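Local coordinates for protein Alpha/beta fold hydrolase (Pseudomonas aeruginosa, PDB 6I8W) that degrades membrane phospholipids as a membrane-bound phospholipase A and acts as a virulence factor of Pseudomonas aeruginosa, at residues 158-163 with 286-291; 251-256 with 277-282. All blocks are in the same frame, centred on the assembly; numbering follows the deposited sequence.

Contact 1 of 2, residues 158-163 with 286-291; sequences ALIDNA and HVPMVE. With MYR (myristic acid), chain C.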
ATOM      1  N   ALA A 158       8.789   7.616  -6.129  1.00 32.94           N
ATOM      2  CA  ALA A 158       8.990   6.239  -6.545  1.00 30.56           C
ATOM      3  C   ALA A 158       7.621   5.637  -6.801  1.00 33.89           C
ATOM      4  O   ALA A 158       6.764   5.582  -5.908  1.00 29.28           O
ATOM      5  CB  ALA A 158       9.767   5.429  -5.478  1.00 24.65           C
ATOM      6  N   LEU A 159       7.427   5.203  -8.033  1.00 29.23           N
ATOM      7  CA  LEU A 159       6.176   4.601  -8.451  1.00 31.75           C
ATOM      8  C   LEU A 159       6.432   3.116  -8.555  1.00 31.27           C
ATOM      9  O   LEU A 159       7.141   2.662  -9.442  1.00 30.10           O
ATOM     10  CB  LEU A 159       5.699   5.194  -9.784  1.00 32.84           C
ATOM     11  CG  LEU A 159       5.404   6.692  -9.720  1.00 36.84           C
ATOM     12  CD1 LEU A 159       5.027   7.259 -11.104  1.00 35.21           C
ATOM     13  CD2 LEU A 159       4.276   6.947  -8.707  1.00 31.31           C
ATOM     14  N   ILE A 160       5.883   2.367  -7.612  1.00 28.68           N
ATOM     15  CA  ILE A 160       6.132   0.942  -7.559  1.00 29.60           C
ATOM     16  C   ILE A 160       4.901   0.216  -8.086  1.00 34.34           C
ATOM     17  O   ILE A 160       3.921   0.052  -7.354  1.00 30.23           O
ATOM     18  CB  ILE A 160       6.477   0.505  -6.113  1.00 30.98           C
ATOM     19  CG1 ILE A 160       7.726   1.280  -5.637  1.00 29.23           C
ATOM     20  CG2 ILE A 160       6.694  -1.023  -6.030  1.00 29.20           C
ATOM     21  CD1 ILE A 160       8.094   1.062  -4.170  1.00 33.10           C
ATOM     22  N   ASP A 161       4.948  -0.195  -9.352  1.00 29.77           N
ATOM     23  CA  ASP A 161       3.789  -0.826  -9.983  1.00 32.60           C
ATOM     24  C   ASP A 161       2.536   0.031  -9.777  1.00 35.66           C
ATOM     25  O   ASP A 161       1.524  -0.454  -9.281  1.00 35.33           O
ATOM     26  CB  ASP A 161       3.563  -2.238  -9.411  1.00 29.13           C
ATOM     27  CG  ASP A 161       4.794  -3.129  -9.550  1.00 33.59           C
ATOM     28  OD1 ASP A 161       5.817  -2.824  -8.890  1.00 32.57           O
ATOM     29  OD2 ASP A 161       4.748  -4.131 -10.306  1.00 32.48           O
ATOM     30  N   ASN A 162       2.614   1.303 -10.144  1.00 34.63           N
ATOM     31  CA  ASN A 162       1.514   2.240  -9.915  1.00 36.77           C
ATOM     32  C   ASN A 162       0.364   2.063 -10.896  1.00 38.30           C
ATOM     33  O   ASN A 162       0.586   1.681 -12.037  1.00 33.90           O
ATOM     34  CB  ASN A 162       2.017   3.675 -10.018  1.00 32.01           C
ATOM     35  CG  ASN A 162       2.552   3.996 -11.399  1.00 37.47           C
ATOM     36  OD1 ASN A 162       3.616   3.515 -11.795  1.00 35.86           O
ATOM     37  ND2 ASN A 162       1.827   4.820 -12.138  1.00 36.76           N
ATOM     38  N   ALA A 163      -0.848   2.377 -10.451  1.00 39.32           N
ATOM     39  CA  ALA A 163      -1.987   2.523 -11.353  1.00 41.83           C
ATOM     40  C   ALA A 163      -1.946   3.905 -11.992  1.00 42.34           C
ATOM     41  O   ALA A 163      -1.174   4.760 -11.562  1.00 38.82           O
ATOM     42  CB  ALA A 163      -3.313   2.305 -10.595  1.00 37.24           C
ATOM     43  N   HIS A 286       3.339  -8.094  -8.454  1.00 35.89           N
ATOM     44  CA  HIS A 286       2.775  -6.762  -8.282  1.00 31.74           C
ATOM     45  C   HIS A 286       3.258  -5.982  -7.056  1.00 32.27           C
ATOM     46  O   HIS A 286       3.129  -4.755  -7.003  1.00 30.12           O
ATOM     47  CB  HIS A 286       1.248  -6.909  -8.211  1.00 32.59           C
ATOM     48  CG  HIS A 286       0.504  -5.619  -8.076  1.00 32.92           C
ATOM     49  ND1 HIS A 286       0.668  -4.569  -8.953  1.00 33.59           N
ATOM     50  CD2 HIS A 286      -0.458  -5.233  -7.203  1.00 34.49           C
ATOM     51  CE1 HIS A 286      -0.128  -3.573  -8.600  1.00 36.96           C
ATOM     52  NE2 HIS A 286      -0.817  -3.951  -7.537  1.00 34.58           N
ATOM     53  N   VAL A 287       3.780  -6.676  -6.050  1.00 29.24           N
ATOM     54  CA  VAL A 287       4.187  -5.966  -4.831  1.00 29.76           C
ATOM     55  C   VAL A 287       5.637  -6.309  -4.459  1.00 30.44           C
ATOM     56  O   VAL A 287       5.898  -6.984  -3.462  1.00 32.72           O
ATOM     57  CB  VAL A 287       3.206  -6.257  -3.649  1.00 31.18           C
ATOM     58  CG1 VAL A 287       1.836  -5.551  -3.885  1.00 32.16           C
ATOM     59  CG2 VAL A 287       2.977  -7.751  -3.475  1.00 33.47           C
ATOM     60  N   PRO A 288       6.599  -5.836  -5.276  1.00 31.65           N
ATOM     61  CA  PRO A 288       8.023  -6.147  -5.064  1.00 31.95           C
ATOM     62  C   PRO A 288       8.491  -5.831  -3.638  1.00 28.14           C
ATOM     63  O   PRO A 288       9.290  -6.595  -3.066  1.00 30.20           O
ATOM     64  CB  PRO A 288       8.756  -5.243  -6.083  1.00 32.89           C
ATOM     65  CG  PRO A 288       7.746  -4.795  -7.047  1.00 36.96           C
ATOM     66  CD  PRO A 288       6.382  -4.909  -6.404  1.00 33.27           C
ATOM     67  N   MET A 289       7.985  -4.743  -3.062  1.00 28.38           N
ATOM     68  CA  MET A 289       8.413  -4.333  -1.719  1.00 26.78           C
ATOM     69  C   MET A 289       7.945  -5.327  -0.654  1.00 27.33           C
ATOM     70  O   MET A 289       8.467  -5.325   0.455  1.00 30.50           O
ATOM     71  CB  MET A 289       7.910  -2.928  -1.380  1.00 25.57           C
ATOM     72  CG  MET A 289       6.457  -2.877  -0.940  1.00 27.16           C
ATOM     73  SD  MET A 289       5.321  -2.993  -2.371  1.00 31.31           S
ATOM     74  CE  MET A 289       3.755  -2.710  -1.537  1.00 32.48           C
ATOM     75  N   VAL A 290       6.971  -6.177  -0.988  1.00 28.76           N
ATOM     76  CA  VAL A 290       6.568  -7.252  -0.076  1.00 28.86           C
ATOM     77  C   VAL A 290       7.209  -8.586  -0.470  1.00 30.26           C
ATOM     78  O   VAL A 290       7.673  -9.325   0.390  1.00 31.63           O
ATOM     79  CB  VAL A 290       5.034  -7.417  -0.034  1.00 34.30           C
ATOM     80  CG1 VAL A 290       4.632  -8.556   0.917  1.00 30.97           C
ATOM     81  CG2 VAL A 290       4.364  -6.102   0.367  1.00 30.86           C
ATOM     82  N   GLU A 291       7.223  -8.894  -1.771  1.00 30.45           N
ATOM     83  CA  GLU A 291       7.744 -10.171  -2.249  1.00 30.00           C
ATOM     84  C   GLU A 291       9.260 -10.309  -2.028  1.00 28.67           C
ATOM     85  O   GLU A 291       9.752 -11.344  -1.575  1.00 31.11           O
ATOM     86  CB  GLU A 291       7.419 -10.364  -3.741  1.00 32.58           C
ATOM     87  CG  GLU A 291       7.872 -11.745  -4.262  1.00 34.61           C
ATOM     88  CD  GLU A 291       7.270 -12.155  -5.608  1.00 40.27           C
ATOM     89  OE1 GLU A 291       7.816 -13.094  -6.222  1.00 35.63           O
ATOM     90  OE2 GLU A 291       6.238 -11.584  -6.042  1.00 36.26           O
TER
HETATM   91  C1  MYR C 401      -2.392  -4.547  -3.560  1.00 81.92           C
HETATM   92  O1  MYR C 401      -1.579  -3.602  -3.432  1.00 77.46           O
HETATM   93  O2  MYR C 401      -3.276  -4.556  -4.447  1.00 82.11           O
HETATM   94  C2  MYR C 401      -2.247  -5.764  -2.666  1.00 80.15           C
HETATM   95  C3  MYR C 401      -1.097  -5.556  -1.680  1.00 69.99           C
HETATM   96  C4  MYR C 401      -0.696  -6.862  -0.999  1.00 66.56           C
HETATM   97  C5  MYR C 401      -1.780  -7.376  -0.065  1.00 63.01           C
HETATM   98  C6  MYR C 401      -1.238  -8.533   0.763  1.00 65.35           C
HETATM   99  C7  MYR C 401      -1.230  -8.211   2.255  1.00 67.06           C
HETATM  100  C8  MYR C 401       0.048  -8.723   2.915  1.00 65.83           C
HETATM  101  C9  MYR C 401      -0.215  -9.321   4.296  1.00 64.54           C
HETATM  102  C10 MYR C 401       0.322  -8.413   5.394  1.00 61.49           C
HETATM  103  C11 MYR C 401       0.370  -9.116   6.747  1.00 58.99           C
HETATM  104  C12 MYR C 401       0.523  -8.097   7.871  1.00 56.92           C
HETATM  105  C13 MYR C 401       1.275  -8.697   9.048  1.00 55.81           C
HETATM  106  C14 MYR C 401       2.249  -7.689   9.615  1.00 48.84           C

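Contact 2 of 2, residues 251-256 with 277-282; sequences LLLWGD and SVVIME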
ATOM      1  N   LEU A 251      11.343   7.416  -9.877  1.00 30.25           N
ATOM      2  CA  LEU A 251      11.715   6.029 -10.073  1.00 32.08           C
ATOM      3  C   LEU A 251      10.492   5.241 -10.522  1.00 34.46           C
ATOM      4  O   LEU A 251       9.446   5.293  -9.873  1.00 31.79           O
ATOM      5  CB  LEU A 251      12.286   5.430  -8.787  1.00 28.26           C
ATOM      6  CG  LEU A 251      12.568   3.921  -8.827  1.00 29.30           C
ATOM      7  CD1 LEU A 251      13.621   3.581  -9.893  1.00 27.76           C
ATOM      8  CD2 LEU A 251      13.033   3.424  -7.427  1.00 27.20           C
ATOM      9  N   LEU A 252      10.629   4.535 -11.639  1.00 33.62           N
ATOM     10  CA  LEU A 252       9.616   3.592 -12.106  1.00 32.79           C
ATOM     11  C   LEU A 252      10.115   2.196 -11.787  1.00 34.88           C
ATOM     12  O   LEU A 252      11.097   1.751 -12.380  1.00 34.91           O
ATOM     13  CB  LEU A 252       9.371   3.744 -13.623  1.00 30.38           C
ATOM     14  CG  LEU A 252       9.083   5.168 -14.080  1.00 32.65           C
ATOM     15  CD1 LEU A 252       8.891   5.247 -15.598  1.00 34.02           C
ATOM     16  CD2 LEU A 252       7.848   5.710 -13.329  1.00 34.22           C
ATOM     17  N   LEU A 253       9.474   1.510 -10.845  1.00 30.48           N
ATOM     18  CA  LEU A 253       9.939   0.170 -10.472  1.00 27.70           C
ATOM     19  C   LEU A 253       8.808  -0.843 -10.628  1.00 34.33           C
ATOM     20  O   LEU A 253       7.699  -0.616 -10.129  1.00 33.23           O
ATOM     21  CB  LEU A 253      10.481   0.159  -9.031  1.00 30.34           C
ATOM     22  CG  LEU A 253      11.135  -1.137  -8.522  1.00 30.46           C
ATOM     23  CD1 LEU A 253      12.259  -0.875  -7.507  1.00 26.66           C
ATOM     24  CD2 LEU A 253      10.072  -2.084  -7.908  1.00 31.64           C
ATOM     25  N   TRP A 254       9.099  -1.961 -11.300  1.00 29.85           N
ATOM     26  CA  TRP A 254       8.079  -2.964 -11.607  1.00 36.27           C
ATOM     27  C   TRP A 254       8.559  -4.369 -11.299  1.00 40.07           C
ATOM     28  O   TRP A 254       9.754  -4.648 -11.384  1.00 35.38           O
ATOM     29  CB  TRP A 254       7.678  -2.901 -13.090  1.00 35.35           C
ATOM     30  CG  TRP A 254       6.186  -2.743 -13.305  1.00 39.12           C
ATOM     31  CD1 TRP A 254       5.279  -3.737 -13.567  1.00 36.11           C
ATOM     32  CD2 TRP A 254       5.442  -1.520 -13.274  1.00 36.02           C
ATOM     33  NE1 TRP A 254       4.015  -3.201 -13.695  1.00 36.87           N
ATOM     34  CE2 TRP A 254       4.089  -1.844 -13.515  1.00 37.47           C
ATOM     35  CE3 TRP A 254       5.785  -0.182 -13.054  1.00 32.87           C
ATOM     36  CZ2 TRP A 254       3.083  -0.879 -13.550  1.00 41.61           C
ATOM     37  CZ3 TRP A 254       4.784   0.777 -13.085  1.00 36.32           C
ATOM     38  CH2 TRP A 254       3.449   0.423 -13.333  1.00 36.72           C
ATOM     39  N   GLY A 255       7.624  -5.243 -10.933  1.00 31.51           N
ATOM     40  CA  GLY A 255       7.850  -6.678 -11.016  1.00 33.27           C
ATOM     41  C   GLY A 255       7.497  -7.090 -12.432  1.00 40.98           C
ATOM     42  O   GLY A 255       6.406  -6.777 -12.893  1.00 40.08           O
ATOM     43  N   ASP A 256       8.396  -7.782 -13.131  1.00 33.88           N
ATOM     44  CA  ASP A 256       8.168  -8.062 -14.547  1.00 37.92           C
ATOM     45  C   ASP A 256       6.899  -8.891 -14.785  1.00 43.16           C
ATOM     46  O   ASP A 256       6.238  -8.725 -15.809  1.00 41.00           O
ATOM     47  CB  ASP A 256       9.385  -8.776 -15.172  1.00 38.35           C
ATOM     48  CG  ASP A 256       9.680 -10.141 -14.536  1.00 44.16           C
ATOM     49  OD1 ASP A 256       9.163 -10.431 -13.436  1.00 46.12           O
ATOM     50  OD2 ASP A 256      10.468 -10.922 -15.125  1.00 46.30           O
ATOM     51  N   SER A 277      13.916   7.278 -13.687  1.00 34.95           N
ATOM     52  CA  SER A 277      14.804   6.136 -13.524  1.00 30.97           C
ATOM     53  C   SER A 277      13.946   4.889 -13.665  1.00 35.07           C
ATOM     54  O   SER A 277      12.743   4.929 -13.401  1.00 33.24           O
ATOM     55  CB  SER A 277      15.514   6.132 -12.153  1.00 32.43           C
ATOM     56  OG  SER A 277      16.344   7.265 -11.976  1.00 41.44           O
ATOM     57  N   VAL A 278      14.555   3.772 -14.043  1.00 33.25           N
ATOM     58  CA  VAL A 278      13.781   2.555 -14.241  1.00 35.69           C
ATOM     59  C   VAL A 278      14.430   1.368 -13.538  1.00 36.04           C
ATOM     60  O   VAL A 278      15.642   1.178 -13.617  1.00 32.02           O
ATOM     61  CB  VAL A 278      13.621   2.221 -15.748  1.00 35.55           C
ATOM     62  CG1 VAL A 278      12.922   0.878 -15.933  1.00 34.47           C
ATOM     63  CG2 VAL A 278      12.865   3.331 -16.498  1.00 33.31           C
ATOM     64  N   VAL A 279      13.616   0.588 -12.834  1.00 32.37           N
ATOM     65  CA  VAL A 279      14.033  -0.721 -12.348  1.00 30.90           C
ATOM     66  C   VAL A 279      12.950  -1.757 -12.668  1.00 30.76           C
ATOM     67  O   VAL A 279      11.805  -1.592 -12.278  1.00 32.65           O
ATOM     68  CB  VAL A 279      14.312  -0.724 -10.827  1.00 30.13           C
ATOM     69  CG1 VAL A 279      14.541  -2.149 -10.339  1.00 29.50           C
ATOM     70  CG2 VAL A 279      15.535   0.185 -10.483  1.00 27.03           C
ATOM     71  N   ILE A 280      13.312  -2.816 -13.385  1.00 30.20           N
ATOM     72  CA  ILE A 280      12.389  -3.932 -13.565  1.00 35.29           C
ATOM     73  C   ILE A 280      13.000  -5.148 -12.905  1.00 38.32           C
ATOM     74  O   ILE A 280      14.057  -5.628 -13.325  1.00 35.42           O
ATOM     75  CB  ILE A 280      12.093  -4.232 -15.056  1.00 35.78           C
ATOM     76  CG1 ILE A 280      11.550  -2.983 -15.754  1.00 41.17           C
ATOM     77  CG2 ILE A 280      11.083  -5.392 -15.201  1.00 37.01           C
ATOM     78  CD1 ILE A 280      11.324  -3.162 -17.262  1.00 36.69           C
ATOM     79  N   MET A 281      12.333  -5.646 -11.871  1.00 34.06           N
ATOM     80  CA  MET A 281      12.810  -6.818 -11.151  1.00 35.91           C
ATOM     81  C   MET A 281      12.298  -8.097 -11.796  1.00 35.78           C
ATOM     82  O   MET A 281      11.134  -8.178 -12.180  1.00 33.89           O
ATOM     83  CB  MET A 281      12.394  -6.735  -9.679  1.00 30.96           C
ATOM     84  CG  MET A 281      13.193  -5.648  -8.934  1.00 30.26           C
ATOM     85  SD  MET A 281      12.567  -5.258  -7.284  1.00 31.55           S
ATOM     86  CE  MET A 281      12.652  -6.862  -6.519  1.00 27.79           C
ATOM     87  N   GLU A 282      13.186  -9.079 -11.939  1.00 33.16           N
ATOM     88  CA  GLU A 282      12.886 -10.302 -12.680  1.00 36.15           C
ATOM     89  C   GLU A 282      12.137 -11.330 -11.829  1.00 37.08           C
ATOM     90  O   GLU A 282      12.425 -11.492 -10.643  1.00 39.39           O
ATOM     91  CB  GLU A 282      14.178 -10.938 -13.206  1.00 35.82           C
ATOM     92  CG  GLU A 282      13.943 -12.040 -14.240  1.00 42.85           C
ATOM     93  CD  GLU A 282      14.002 -13.422 -13.622  1.00 48.32           C
ATOM     94  OE1 GLU A 282      14.547 -13.550 -12.503  1.00 51.40           O
ATOM     95  OE2 GLU A 282      13.510 -14.383 -14.247  1.00 45.49           O
TER

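Contact 1 of 2, residues 158-163 with 286-291
Asp161 and Pro288 reach toward each other tip to tip: OD1 of the aspartate lies 3.3 Å from CD of the proline ring and equally close to CG, a polar-on-apolar touch without a hydrogen bond. With CG of Asp161 anti to its own carbonyl carbon (chi1 -56°), the carboxylate also comes up beside the backbone carbonyl of His286, CG to O 3.5 Å. Its other oxygen, OD2, is held by the backbone N of Gly255. Ile160, by contrast, slides past Pro288 in the opposite direction, and its CG2 branch meets CD of the proline at 3.9 Å and SD of Met289 at 4.4 Å. The fold here is an alpha/beta hydrolase: strand 154-160 ends at Ile160, and the loop carrying His286 leads into helix 288-291, with Val287 as N-cap. His286 bonds Asp258 through ND1 and Ser137 through NE2, consistent with a Ser-His-Asp catalytic triad whose serine sits on a GxSxG nucleophile elbow. CG of the histidine stands anti to its backbone N (chi1 -178°), and CB of Asp161 approaches ND1 at 3.7 Å. O2 of the bound myristic acid lies in the ring plane at its edge, 4.0 Å from NE2, too far for a hydrogen bond. The acyl chain begins against Val287, whose CG1 lies 3.7 Å from C3 of the fatty acid.

Contact 2 of 2, residues 251-256 with 277-282
Leu253 and Val279 lie side by side and point the same way, CD1 of the leucine 3.9 Å from CG1 of the valine, on the sheet face that also carries Leu251 and Met281. This is the tight half of the contact. CG of Leu253, anti to its backbone N (chi1 -174°), lies against CB of Val279. CD2 of Leu253 meets SD of Met281 at 4.1 Å, the two side chains crossing obliquely. Leu251 sends CD1 to CG2 of Val279, so that valine is gripped by a leucine on each of its two methyls. Helix 293-308 packs on this face through His299 and Thr296, and Pro288 touches both Leu253 and Met281. The other face is looser: Leu252 and Trp254 are buried against helix 265-269, but Val278 and Ile280 of strand 276-281 lie on the surface, and side-chain touches between the strands are few, the apolar pairs all being on the Leu253 face. The indole of Trp254 leads away from strand 276-281 and gives its NE1 to the carbonyl of Leu261. Ile280 instead reaches forward, CG2 to CB of Asp256 3.8 Å. The backbones are parallel, 9° apart, in a beta-alpha-beta unit at the edge of the alpha/beta hydrolase sheet. Their ladder runs from Leu252 N to Ser277 O, 2.8 Å, to Asp256 N on Met281 O, 2.9 Å. Beyond it, OD1 of Asp256 accepts from the backbone N of Cys284 and OD2 from that of Asn283. This OD2 is 4.7 Å from OE2 of Glu282, and those two amide donors may offset part of the repulsion expected between the like charges.

In the fold
From the N terminus, the chain passes the long helix 3-38 and the first strands of the sheet before strand 154-160 brings in the first half of contact 1. A stretch containing helices 172-177, 191-199 and 208-234 then leads to strand 250-255. Contact 2 closes a short loop through helix 265-269 to strand 276-281, the outermost strand on that side, and the chain goes on to 286-291, where contact 1 closes the longer loop begun at 158-163. The shorter closure lies wholly within the longer one. A probable bond from Leu159 N to Leu251 O, 2.7 Å, joins the two contacts. Contact 2 adds edge strand 276-281; contact 1 ties the end of strand 154-160 to 286-291.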